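Periplasmic binding protein (Sulfurospirillum deleyianum, PDB 4PAG) probably serves as the periplasmic solute-binding component of an ABC transporter, and holds a histidine molecule in its ligand pocket. Local coordinates at residues D53-E58 against V261-F266; S47-K52 against K63-L68. All coordinates share one frame; numbering follows the deposited sequence.

Interaction 1: D53-E58 against V261-F266; sequences DNNNGE and VPKSPF. With HIS (histidine), chain E.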
ATOM      1  N   ASP A  53       5.666 -10.162   2.578  1.00 18.11           N
ATOM      2  CA  ASP A  53       4.822  -9.029   2.964  1.00 18.05           C
ATOM      3  C   ASP A  53       3.374  -9.163   2.481  1.00 17.21           C
ATOM      4  O   ASP A  53       2.503  -8.375   2.868  1.00 14.77           O
ATOM      5  CB  ASP A  53       5.435  -7.740   2.402  1.00 19.69           C
ATOM      6  CG  ASP A  53       6.852  -7.500   2.901  1.00 23.23           C
ATOM      7  OD1 ASP A  53       7.054  -7.467   4.134  1.00 28.65           O
ATOM      8  OD2 ASP A  53       7.773  -7.342   2.068  1.00 30.35           O
ATOM      9  N   ASN A  54       3.130 -10.146   1.616  1.00 15.43           N
ATOM     10  CA  ASN A  54       1.830 -10.342   0.983  1.00 16.27           C
ATOM     11  C   ASN A  54       1.541 -11.842   0.937  1.00 17.46           C
ATOM     12  O   ASN A  54       2.285 -12.597   0.302  1.00 18.48           O
ATOM     13  CB  ASN A  54       1.818  -9.729  -0.423  1.00 15.76           C
ATOM     14  CG  ASN A  54       2.196  -8.253  -0.426  1.00 15.06           C
ATOM     15  OD1 ASN A  54       1.335  -7.380  -0.377  1.00 14.36           O
ATOM     16  ND2 ASN A  54       3.491  -7.973  -0.469  1.00 16.52           N
ATOM     17  N   ASN A  55       0.479 -12.261   1.629  1.00 17.60           N
ATOM     18  CA  ASN A  55       0.231 -13.671   1.944  1.00 19.76           C
ATOM     19  C   ASN A  55      -1.151 -14.145   1.522  1.00 16.88           C
ATOM     20  O   ASN A  55      -2.076 -13.357   1.396  1.00 15.40           O
ATOM     21  CB  ASN A  55       0.297 -13.902   3.474  1.00 22.76           C
ATOM     22  CG  ASN A  55       1.642 -13.565   4.079  1.00 25.56           C
ATOM     23  OD1 ASN A  55       2.655 -13.416   3.384  1.00 34.81           O
ATOM     24  ND2 ASN A  55       1.662 -13.444   5.389  1.00 27.56           N
ATOM     25  N   ASN A  56      -1.294 -15.461   1.389  1.00 19.88           N
ATOM     26  CA  ASN A  56      -2.593 -16.116   1.226  1.00 19.73           C
ATOM     27  C   ASN A  56      -3.358 -15.685  -0.026  1.00 18.68           C
ATOM     28  O   ASN A  56      -4.585 -15.751  -0.063  1.00 19.96           O
ATOM     29  CB  ASN A  56      -3.470 -15.903   2.473  1.00 19.99           C
ATOM     30  CG  ASN A  56      -2.848 -16.464   3.739  1.00 23.94           C
ATOM     31  OD1 ASN A  56      -2.672 -15.754   4.734  1.00 26.87           O
ATOM     32  ND2 ASN A  56      -2.523 -17.746   3.714  1.00 24.72           N
ATOM     33  N   GLY A  57      -2.639 -15.271  -1.061  1.00 18.86           N
ATOM     34  CA  GLY A  57      -3.277 -14.760  -2.271  1.00 20.38           C
ATOM     35  C   GLY A  57      -4.262 -15.730  -2.896  1.00 21.77           C
ATOM     36  O   GLY A  57      -5.294 -15.321  -3.412  1.00 23.31           O
ATOM     37  N   GLU A  58      -3.965 -17.023  -2.830  1.00 23.83           N
ATOM     38  CA  GLU A  58      -4.817 -18.028  -3.478  1.00 27.28           C
ATOM     39  C   GLU A  58      -6.240 -18.070  -2.900  1.00 26.62           C
ATOM     40  O   GLU A  58      -7.179 -18.484  -3.574  1.00 28.69           O
ATOM     41  CB  GLU A  58      -4.158 -19.418  -3.447  1.00 28.44           C
ATOM     42  CG  GLU A  58      -4.093 -20.093  -2.081  1.00 35.67           C
ATOM     43  CD  GLU A  58      -3.013 -19.529  -1.166  1.00 44.23           C
ATOM     44  OE1 GLU A  58      -2.214 -18.675  -1.617  1.00 44.39           O
ATOM     45  OE2 GLU A  58      -2.969 -19.943   0.017  1.00 61.46           O
ATOM     46  N   VAL A 261       0.762  -6.011  11.239  1.00 12.28           N
ATOM     47  CA  VAL A 261       0.037  -5.555  10.049  1.00 13.19           C
ATOM     48  C   VAL A 261      -0.482  -6.756   9.251  1.00 12.49           C
ATOM     49  O   VAL A 261       0.295  -7.643   8.916  1.00 14.65           O
ATOM     50  CB  VAL A 261       0.946  -4.697   9.136  1.00 13.27           C
ATOM     51  CG1 VAL A 261       0.218  -4.276   7.875  1.00 13.11           C
ATOM     52  CG2 VAL A 261       1.445  -3.463   9.869  1.00 13.82           C
ATOM     53  N   PRO A 262      -1.794  -6.793   8.941  1.00 11.90           N
ATOM     54  CA  PRO A 262      -2.324  -7.835   8.063  1.00 14.20           C
ATOM     55  C   PRO A 262      -1.784  -7.784   6.642  1.00 14.81           C
ATOM     56  O   PRO A 262      -1.457  -6.704   6.116  1.00 14.07           O
ATOM     57  CB  PRO A 262      -3.830  -7.562   8.052  1.00 15.62           C
ATOM     58  CG  PRO A 262      -4.088  -6.809   9.310  1.00 14.01           C
ATOM     59  CD  PRO A 262      -2.868  -5.960   9.497  1.00 13.08           C
ATOM     60  N   LYS A 263      -1.712  -8.955   6.026  1.00 15.33           N
ATOM     61  CA  LYS A 263      -1.011  -9.127   4.754  1.00 16.50           C
ATOM     62  C   LYS A 263      -1.790  -9.873   3.683  1.00 15.02           C
ATOM     63  O   LYS A 263      -1.263 -10.078   2.589  1.00 13.57           O
ATOM     64  CB  LYS A 263       0.303  -9.873   5.007  1.00 17.81           C
ATOM     65  CG  LYS A 263       1.258  -9.097   5.883  1.00 20.62           C
ATOM     66  CD  LYS A 263       2.431  -9.918   6.340  1.00 22.22           C
ATOM     67  CE  LYS A 263       3.350  -9.059   7.186  1.00 23.49           C
ATOM     68  NZ  LYS A 263       2.770  -8.783   8.525  1.00 23.07           N
ATOM     69  N   SER A 264      -3.030 -10.267   3.979  1.00 15.50           N
ATOM     70  CA  SER A 264      -3.790 -11.165   3.115  1.00 15.08           C
ATOM     71  C   SER A 264      -4.906 -10.442   2.350  1.00 15.51           C
ATOM     72  O   SER A 264      -5.850  -9.946   2.963  1.00 16.39           O
ATOM     73  CB  SER A 264      -4.390 -12.301   3.946  1.00 15.50           C
ATOM     74  OG  SER A 264      -3.369 -13.029   4.610  1.00 16.54           O
ATOM     75  N   PRO A 265      -4.813 -10.389   1.006  1.00 14.32           N
ATOM     76  CA  PRO A 265      -3.765 -10.897   0.124  1.00 14.14           C
ATOM     77  C   PRO A 265      -2.658  -9.880  -0.179  1.00 14.72           C
ATOM     78  O   PRO A 265      -1.599 -10.254  -0.702  1.00 14.23           O
ATOM     79  CB  PRO A 265      -4.539 -11.201  -1.152  1.00 14.65           C
ATOM     80  CG  PRO A 265      -5.541 -10.096  -1.208  1.00 14.06           C
ATOM     81  CD  PRO A 265      -5.958  -9.877   0.222  1.00 14.12           C
ATOM     82  N   PHE A 266      -2.921  -8.606   0.110  1.00 13.77           N
ATOM     83  CA  PHE A 266      -1.954  -7.540  -0.069  1.00 12.98           C
ATOM     84  C   PHE A 266      -1.752  -6.867   1.290  1.00 13.00           C
ATOM     85  O   PHE A 266      -2.687  -6.763   2.086  1.00 12.34           O
ATOM     86  CB  PHE A 266      -2.464  -6.470  -1.038  1.00 13.59           C
ATOM     87  CG  PHE A 266      -2.838  -6.961  -2.410  1.00 13.82           C
ATOM     88  CD1 PHE A 266      -2.188  -8.034  -3.024  1.00 14.68           C
ATOM     89  CD2 PHE A 266      -3.813  -6.275  -3.135  1.00 14.93           C
ATOM     90  CE1 PHE A 266      -2.539  -8.433  -4.312  1.00 14.33           C
ATOM     91  CE2 PHE A 266      -4.159  -6.666  -4.420  1.00 14.72           C
ATOM     92  CZ  PHE A 266      -3.517  -7.744  -5.012  1.00 13.66           C
TER
HETATM   93  N   HIS E 403       0.056 -13.249  11.273  0.50 28.91           N
HETATM   94  CA  HIS E 403       0.083 -12.568   9.949  0.50 25.90           C
HETATM   95  C   HIS E 403       1.493 -12.559   9.378  0.50 22.60           C
HETATM   96  O   HIS E 403       2.221 -11.557   9.348  0.50 15.82           O
HETATM   97  CB  HIS E 403      -0.466 -11.151  10.054  0.50 24.46           C
HETATM   98  CG  HIS E 403      -1.756 -11.058  10.808  0.50 24.82           C
HETATM   99  ND1 HIS E 403      -2.127  -9.939  11.521  0.50 21.02           N
HETATM  100  CD2 HIS E 403      -2.760 -11.953  10.962  0.50 27.39           C
HETATM  101  CE1 HIS E 403      -3.310 -10.142  12.073  0.50 24.88           C
HETATM  102  NE2 HIS E 403      -3.716 -11.357  11.750  0.50 28.41           N
HETATM  103  OXT HIS E 403       1.937 -13.605   8.932  0.50 24.38           O
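N54 sets its side-chain amide beside F266, with N54 OD1 3.3 Å from F266 CA and oblique to the phenyl ring. One face of that ring carries P265 CG, offset toward the rim, and the ring also stacks with F32. N54 OD1 accepts from N267 N, and ND2 is held by N51 OD1 and R271 O, so both ends of this buried amide are bonded. The second flat group, the carboxamide of N56, receives S264 OG in its plane, on a lone pair of OD1, at 2.8 Å. Between them N55 N donates to K263 O at 3.0 Å, nearly straight at the hydrogen (172°) but from above the carbonyl plane. N55 O takes C-H contacts from the CA atoms of S264 and P265, the latter at 3.2 Å; the cis peptide joining these two residues brings both CA atoms to one acceptor. K263 runs alongside the N55 side chain, its CG 3.3 Å from D53 O. Extended up to CE, it bends at chi4 (73°), and NZ donates to V261 O at 2.8 Å, to O of the bound histidine at 2.9 Å and to Q233 O. Two backbone carbonyls thus position an ammonium group that would balance the ligand carboxylate. N55, V261 and K263 line the histidine pocket with residues of strand 258-260 and helices 235-243 and 315-322, as in a periplasmic binding protein fold.

Interaction 2: S47-K52 against K63-L68; sequences SPQTNK and KHFMEL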
ATOM      1  N   SER A  47       6.513  -8.780  -8.699  1.00 22.98           N
ATOM      2  CA  SER A  47       7.137  -9.625  -7.685  1.00 23.43           C
ATOM      3  C   SER A  47       6.316 -10.911  -7.537  1.00 20.97           C
ATOM      4  O   SER A  47       5.175 -10.973  -8.001  1.00 20.62           O
ATOM      5  CB  SER A  47       7.138  -8.901  -6.333  1.00 27.82           C
ATOM      6  OG  SER A  47       7.868  -7.694  -6.386  1.00 35.49           O
ATOM      7  N   PRO A  48       6.879 -11.933  -6.876  1.00 21.74           N
ATOM      8  CA  PRO A  48       6.103 -13.143  -6.586  1.00 20.65           C
ATOM      9  C   PRO A  48       4.804 -12.800  -5.875  1.00 19.01           C
ATOM     10  O   PRO A  48       4.802 -11.976  -4.956  1.00 21.20           O
ATOM     11  CB  PRO A  48       7.022 -13.944  -5.657  1.00 21.62           C
ATOM     12  CG  PRO A  48       8.393 -13.448  -5.936  1.00 23.85           C
ATOM     13  CD  PRO A  48       8.269 -12.026  -6.386  1.00 24.00           C
ATOM     14  N   GLN A  49       3.712 -13.428  -6.294  1.00 20.55           N
ATOM     15  CA  GLN A  49       2.380 -13.087  -5.788  1.00 22.26           C
ATOM     16  C   GLN A  49       2.233 -13.343  -4.282  1.00 22.91           C
ATOM     17  O   GLN A  49       1.499 -12.631  -3.593  1.00 25.07           O
ATOM     18  CB  GLN A  49       1.313 -13.865  -6.554  1.00 23.01           C
ATOM     19  CG  GLN A  49       1.114 -13.392  -7.983  1.00 19.90           C
ATOM     20  CD  GLN A  49       2.011 -14.082  -8.993  1.00 19.85           C
ATOM     21  OE1 GLN A  49       3.160 -14.457  -8.696  1.00 21.88           O
ATOM     22  NE2 GLN A  49       1.495 -14.243 -10.210  1.00 15.23           N
ATOM     23  N   THR A  50       2.921 -14.367  -3.786  1.00 21.32           N
ATOM     24  CA  THR A  50       3.008 -14.620  -2.358  1.00 21.96           C
ATOM     25  C   THR A  50       4.451 -14.417  -1.960  1.00 20.69           C
ATOM     26  O   THR A  50       5.357 -15.007  -2.550  1.00 21.24           O
ATOM     27  CB  THR A  50       2.599 -16.052  -1.987  1.00 26.54           C
ATOM     28  OG1 THR A  50       3.440 -16.976  -2.682  1.00 37.64           O
ATOM     29  CG2 THR A  50       1.178 -16.304  -2.370  1.00 25.83           C
ATOM     30  N   ASN A  51       4.662 -13.561  -0.974  1.00 19.19           N
ATOM     31  CA  ASN A  51       5.999 -13.240  -0.519  1.00 19.76           C
ATOM     32  C   ASN A  51       5.932 -12.913   0.969  1.00 18.25           C
ATOM     33  O   ASN A  51       4.910 -13.148   1.618  1.00 19.77           O
ATOM     34  CB  ASN A  51       6.592 -12.103  -1.372  1.00 19.86           C
ATOM     35  CG  ASN A  51       5.729 -10.847  -1.374  1.00 22.57           C
ATOM     36  OD1 ASN A  51       5.377 -10.318  -0.321  1.00 18.54           O
ATOM     37  ND2 ASN A  51       5.390 -10.359  -2.569  1.00 27.44           N
ATOM     38  N   LYS A  52       7.013 -12.385   1.520  1.00 17.14           N
ATOM     39  CA  LYS A  52       7.063 -12.132   2.962  1.00 20.95           C
ATOM     40  C   LYS A  52       6.011 -11.114   3.441  1.00 19.20           C
ATOM     41  O   LYS A  52       5.522 -11.198   4.565  1.00 20.08           O
ATOM     42  CB  LYS A  52       8.465 -11.665   3.357  1.00 22.89           C
ATOM     43  CG  LYS A  52       8.722 -11.687   4.856  1.00 25.84           C
ATOM     44  CD  LYS A  52      10.205 -11.577   5.150  1.00 28.50           C
ATOM     45  CE  LYS A  52      10.450 -11.327   6.630  1.00 31.67           C
ATOM     46  NZ  LYS A  52      11.887 -11.419   6.990  1.00 31.69           N
ATOM     47  N   LYS A  63      -7.348 -17.066  -9.983  1.00 23.31           N
ATOM     48  CA  LYS A  63      -6.340 -18.004 -10.450  1.00 25.78           C
ATOM     49  C   LYS A  63      -5.504 -17.387 -11.578  1.00 23.01           C
ATOM     50  O   LYS A  63      -4.287 -17.577 -11.614  1.00 23.46           O
ATOM     51  CB  LYS A  63      -6.992 -19.307 -10.909  1.00 31.87           C
ATOM     52  CG  LYS A  63      -6.020 -20.473 -11.008  1.00 39.88           C
ATOM     53  CD  LYS A  63      -6.669 -21.770 -10.545  1.00 49.32           C
ATOM     54  CE  LYS A  63      -5.807 -22.979 -10.869  1.00 53.12           C
ATOM     55  NZ  LYS A  63      -5.713 -23.218 -12.338  1.00 58.11           N
ATOM     56  N   HIS A  64      -6.151 -16.642 -12.478  1.00 23.49           N
ATOM     57  CA  HIS A  64      -5.432 -15.959 -13.568  1.00 24.00           C
ATOM     58  C   HIS A  64      -4.295 -15.105 -13.023  1.00 20.83           C
ATOM     59  O   HIS A  64      -3.162 -15.223 -13.482  1.00 19.83           O
ATOM     60  CB  HIS A  64      -6.366 -15.085 -14.410  1.00 27.49           C
ATOM     61  CG  HIS A  64      -5.652 -14.222 -15.413  1.00 34.04           C
ATOM     62  ND1 HIS A  64      -5.074 -14.730 -16.559  1.00 40.68           N
ATOM     63  CD2 HIS A  64      -5.421 -12.886 -15.439  1.00 38.90           C
ATOM     64  CE1 HIS A  64      -4.517 -13.746 -17.245  1.00 38.94           C
ATOM     65  NE2 HIS A  64      -4.716 -12.615 -16.590  1.00 42.02           N
ATOM     66  N   PHE A  65      -4.604 -14.253 -12.042  1.00 17.45           N
ATOM     67  CA  PHE A  65      -3.607 -13.372 -11.460  1.00 16.54           C
ATOM     68  C   PHE A  65      -2.481 -14.165 -10.801  1.00 16.46           C
ATOM     69  O   PHE A  65      -1.320 -13.814 -10.964  1.00 18.25           O
ATOM     70  CB  PHE A  65      -4.236 -12.402 -10.451  1.00 16.29           C
ATOM     71  CG  PHE A  65      -3.250 -11.458  -9.809  1.00 17.20           C
ATOM     72  CD1 PHE A  65      -2.847 -10.295 -10.460  1.00 18.62           C
ATOM     73  CD2 PHE A  65      -2.731 -11.720  -8.555  1.00 18.77           C
ATOM     74  CE1 PHE A  65      -1.958  -9.417  -9.870  1.00 17.25           C
ATOM     75  CE2 PHE A  65      -1.836 -10.846  -7.959  1.00 18.45           C
ATOM     76  CZ  PHE A  65      -1.450  -9.692  -8.615  1.00 17.84           C
HETATM   77  N   MSE A  66      -2.829 -15.234 -10.077  1.00 16.50           N
HETATM   78  CA  MSE A  66      -1.837 -16.035  -9.348  1.00 18.21           C
HETATM   79  C   MSE A  66      -0.905 -16.774 -10.269  1.00 19.31           C
HETATM   80  O   MSE A  66       0.183 -17.153  -9.851  1.00 23.40           O
HETATM   81  CB  MSE A  66      -2.481 -17.086  -8.442  1.00 18.23           C
HETATM   82  CG  MSE A  66      -3.309 -16.483  -7.318  1.00 20.03           C
HETATM   83 SE   MSE A  66      -2.229 -15.400  -6.079  1.00 24.22          SE
HETATM   84  CE  MSE A  66      -1.165 -16.882  -5.334  1.00 26.29           C
ATOM     85  N   GLU A  67      -1.310 -16.983 -11.520  1.00 20.31           N
ATOM     86  CA  GLU A  67      -0.483 -17.716 -12.492  1.00 21.84           C
ATOM     87  C   GLU A  67       0.306 -16.817 -13.453  1.00 18.59           C
ATOM     88  O   GLU A  67       1.029 -17.323 -14.300  1.00 19.86           O
ATOM     89  CB  GLU A  67      -1.361 -18.700 -13.282  1.00 25.53           C
ATOM     90  CG  GLU A  67      -1.929 -19.816 -12.408  1.00 31.68           C
ATOM     91  CD  GLU A  67      -2.975 -20.666 -13.102  1.00 37.67           C
ATOM     92  OE1 GLU A  67      -3.568 -20.210 -14.100  1.00 43.45           O
ATOM     93  OE2 GLU A  67      -3.219 -21.793 -12.628  1.00 44.05           O
ATOM     94  N   LEU A  68       0.193 -15.497 -13.316  1.00 18.85           N
ATOM     95  CA  LEU A  68       0.926 -14.574 -14.191  1.00 18.17           C
ATOM     96  C   LEU A  68       2.424 -14.667 -13.954  1.00 18.75           C
ATOM     97  O   LEU A  68       2.858 -14.913 -12.824  1.00 20.37           O
ATOM     98  CB  LEU A  68       0.493 -13.122 -13.957  1.00 18.92           C
ATOM     99  CG  LEU A  68      -0.913 -12.721 -14.381  1.00 19.48           C
ATOM    100  CD1 LEU A  68      -1.224 -11.318 -13.867  1.00 19.40           C
ATOM    101  CD2 LEU A  68      -1.065 -12.796 -15.888  1.00 21.11           C
TER
HETATM  102  O   HOH W   1       4.692 -16.082 -10.345  1.00 28.61           O
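The short helix 63-66 and the turn that follows it present backbone carbonyls to Q49, which reaches across from the loop 47-52. Its NE2 uses both N-H groups. One goes to F65 O at 2.9 Å, lying in the carbonyl plane with 164° at the hydrogen; the other goes to L68 O at 3.0 Å, where the donor is tilted from that carbonyl's plane. Both acceptors lie close to the plane of the Q49 amide, so the pair resists its rotation. F65 O takes a second hydrogen bond, from L68 N. The bend at chi2 (89°) turns CD of Q49 toward the helix, while CG rests 3.9 Å from F65 CE2. The Q49 amide and the F65 ring stand almost perpendicular, 87° apart, and the ring also meets Y35 edge-to-face. The selenium of M66, a selenomethionine, lies 3.9 Å from Q49 CB, and M66 CE reaches T50 CG2 at 3.8 Å, the M66 and T50 side chains crossing at about a right angle. An alanine at Q49 would probably leave L68 O without its amide donor, F65 O with one donor fewer, and a gap beside F65 CE2. A water stands 2.8 Å from Q49 OE1 and also lies near L68 O, so both ends of the amide have polar partners. Neutral amide-to-carbonyl bonds and nonpolar packing, with no salt bridge between the segments, join the loop to the helix and the turn after it.

Overall arrangement
The two contacts lie on the same side of the chain's centre, their own centres about 11 Å apart. Along the chain they interlock: 47-52 runs straight into 53-58, then comes 63-68, and 261-266 follows about 200 residues later, after strand 258-260, an outermost strand of the parallel sheet. Helices 57-60 and 63-66 are consecutive, and the contacts touch where G57 C packs on the selenium of M66 and where K263 CD meets K52 O. Interaction 1 is buried and holds part of the histidine pocket; interaction 2 is nearer the surface. One continuous loop, 47-56, thus joins helix 63-66 to the ligand-binding loop 261-266.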